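D-alanyl transferase DltD (Enterococcus faecium TX0133A04, PDB 6PFX) probably takes part in the D-alanylation of lipoteichoic acid in the Gram-positive cell wall, as a membrane-associated member of the DltD family with an SGNH-hydrolase-like fold. Local coordinates at residues E256-Q261 with S301-L306. Residues are numbered along the deposited sequence; the frame is centred on the assembly and turned at random.
Sequences ELKQSQ and SDYTGL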
loop_
_atom_site.group_PDB
_atom_site.type_symbol
_atom_site.label_atom_id
_atom_site.label_comp_id
_atom_site.label_asym_id
_atom_site.label_seq_id
_atom_site.Cartn_x
_atom_site.Cartn_y
_atom_site.Cartn_z
ATOM N N GLU A 256 17.387 21.397 -13.000
ATOM C CA GLU A 256 17.336 21.644 -11.568
ATOM C C GLU A 256 17.251 20.361 -10.761
ATOM O O GLU A 256 17.586 20.364 -9.572
ATOM C CB GLU A 256 16.110 22.515 -11.279
ATOM C CG GLU A 256 16.191 23.947 -11.829
ATOM C CD GLU A 256 16.058 24.055 -13.353
ATOM O OE1 GLU A 256 15.475 23.149 -13.991
ATOM O OE2 GLU A 256 16.543 25.063 -13.919
ATOM N N LEU A 257 16.822 19.266 -11.374
ATOM C CA LEU A 257 16.686 18.013 -10.645
ATOM C C LEU A 257 18.021 17.310 -10.460
ATOM O O LEU A 257 18.117 16.398 -9.636
ATOM C CB LEU A 257 15.666 17.117 -11.350
ATOM C CG LEU A 257 14.234 17.649 -11.306
ATOM C CD1 LEU A 257 13.303 16.902 -12.232
ATOM C CD2 LEU A 257 13.705 17.563 -9.876
ATOM N N LYS A 258 19.061 17.721 -11.175
ATOM C CA LYS A 258 20.356 17.081 -11.000
ATOM C C LYS A 258 20.856 17.287 -9.575
ATOM O O LYS A 258 20.910 18.416 -9.076
ATOM C CB LYS A 258 21.367 17.642 -11.994
ATOM C CG LYS A 258 22.666 16.874 -11.984
ATOM C CD LYS A 258 23.720 17.522 -12.907
ATOM C CE LYS A 258 25.011 16.727 -12.892
ATOM N NZ LYS A 258 24.825 15.466 -13.644
ATOM N N GLN A 259 21.237 16.186 -8.928
ATOM C CA GLN A 259 21.744 16.152 -7.557
ATOM C C GLN A 259 20.731 16.633 -6.519
ATOM O O GLN A 259 21.098 16.843 -5.353
ATOM C CB GLN A 259 23.080 16.898 -7.392
ATOM C CG GLN A 259 24.269 16.180 -7.987
ATOM C CD GLN A 259 24.580 14.860 -7.291
ATOM O OE1 GLN A 259 24.401 13.788 -7.866
ATOM N NE2 GLN A 259 25.056 14.936 -6.053
ATOM N N SER A 260 19.458 16.788 -6.900
ATOM C CA SER A 260 18.468 17.372 -6.003
ATOM C C SER A 260 18.113 16.460 -4.841
ATOM O O SER A 260 17.552 16.940 -3.852
ATOM C CB SER A 260 17.194 17.731 -6.767
ATOM O OG SER A 260 16.631 16.581 -7.373
ATOM N N GLN A 261 18.430 15.167 -4.936
ATOM C CA GLN A 261 18.067 14.176 -3.928
ATOM C C GLN A 261 19.284 13.618 -3.201
ATOM O O GLN A 261 19.178 12.598 -2.520
ATOM C CB GLN A 261 17.265 13.055 -4.599
ATOM C CG GLN A 261 16.056 13.606 -5.342
ATOM C CD GLN A 261 15.248 12.564 -6.121
ATOM O OE1 GLN A 261 15.624 11.400 -6.228
ATOM N NE2 GLN A 261 14.130 13.006 -6.684
ATOM N N SER A 301 18.292 7.660 -10.206
ATOM C CA SER A 301 19.014 7.977 -8.975
ATOM C C SER A 301 20.444 8.419 -9.274
ATOM O O SER A 301 21.003 9.239 -8.538
ATOM C CB SER A 301 18.981 6.793 -8.002
ATOM O OG SER A 301 19.569 5.630 -8.556
ATOM N N ASP A 302 21.056 7.891 -10.340
ATOM C CA ASP A 302 22.363 8.395 -10.745
ATOM C C ASP A 302 22.296 9.897 -11.002
ATOM O O ASP A 302 23.207 10.649 -10.637
ATOM C CB ASP A 302 22.825 7.695 -12.024
ATOM C CG ASP A 302 23.385 6.297 -11.791
ATOM O OD1 ASP A 302 23.601 5.860 -10.638
ATOM O OD2 ASP A 302 23.611 5.619 -12.815
ATOM N N TYR A 303 21.210 10.348 -11.630
ATOM C CA TYR A 303 21.070 11.757 -11.966
ATOM C C TYR A 303 20.721 12.608 -10.752
ATOM O O TYR A 303 21.317 13.672 -10.544
ATOM C CB TYR A 303 20.000 11.923 -13.043
ATOM C CG TYR A 303 19.833 13.328 -13.541
ATOM C CD1 TYR A 303 20.857 13.960 -14.214
ATOM C CD2 TYR A 303 18.648 14.017 -13.368
ATOM C CE1 TYR A 303 20.719 15.228 -14.678
ATOM C CE2 TYR A 303 18.496 15.305 -13.837
ATOM C CZ TYR A 303 19.546 15.902 -14.498
ATOM O OH TYR A 303 19.454 17.184 -14.987
ATOM N N THR A 304 19.759 12.165 -9.936
ATOM C CA THR A 304 19.315 12.988 -8.822
ATOM C C THR A 304 20.233 12.880 -7.610
ATOM O O THR A 304 20.125 13.700 -6.694
ATOM C CB THR A 304 17.919 12.580 -8.334
ATOM O OG1 THR A 304 18.000 11.265 -7.764
ATOM C CG2 THR A 304 16.887 12.603 -9.444
ATOM N N GLY A 305 21.093 11.861 -7.567
ATOM C CA GLY A 305 21.961 11.622 -6.437
ATOM C C GLY A 305 21.345 10.836 -5.301
ATOM O O GLY A 305 22.016 10.621 -4.285
ATOM N N LEU A 306 20.090 10.424 -5.421
ATOM C CA LEU A 306 19.486 9.574 -4.406
ATOM C C LEU A 306 20.360 8.347 -4.197
ATOM O O LEU A 306 20.735 7.668 -5.158
ATOM C CB LEU A 306 18.104 9.138 -4.875
ATOM C CG LEU A 306 17.283 8.370 -3.832
ATOM C CD1 LEU A 306 16.745 9.356 -2.781
ATOM C CD2 LEU A 306 16.174 7.583 -4.504
HETATM O O HOH W 1 23.922 13.934 -11.193
#
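Gln259 and Gln261 each give a backbone N-H to the C-terminal turn of helix 298-304. Gln259 N lies 3.0 Å from Tyr303 O, in the plane of that carbonyl and on a lone pair, with a nearly straight N-H...O angle of 170°. Gln261 N reaches Thr304 O at 2.8 Å, a more bent bond. Two consecutive carbonyls at the helix end thus find N-H donors in residues 259-261.

Side chains extend this pairing. Thr304 OG1 donates to Gln261 OE1 at 2.8 Å, approaching from above the amide plane, 59° out of it, and not along a lone pair. The same hydroxyl accepts from Leu306 N at 3.3 Å. With chi1 at 67°, Thr304 OG1 lies between the backbone N and the carbonyl carbon, where it meets these two partners; a further weak bond runs to Trp300 O.

Apolar contact centres on Tyr303. Lys258 CA sits over one ring face, 3.7 Å above the plane and offset toward the rim, while Lys258 CB lies 3.6 Å from Tyr303 CZ. The lysine chain crosses the tyrosine side chain at about a right angle; a water accepts from Lys258 NZ and lies within donating distance of Tyr303 O. Beyond these segments, Tyr303 OH bonds to Glu254 O and the ring meets Phe239.

Ser260 N closes a type II beta turn by its bond to Leu257 O, and Ser260 OG reaches the same oxygen from the same face of its plane; the turn presents Gln259 N to the helix. The arrangement combines this turn with an ST turn at Thr304, where positive-phi Gly305 ends the helix that follows strand 288-293 of the parallel sheet, a surface junction in the SGNH-hydrolase-clan fold.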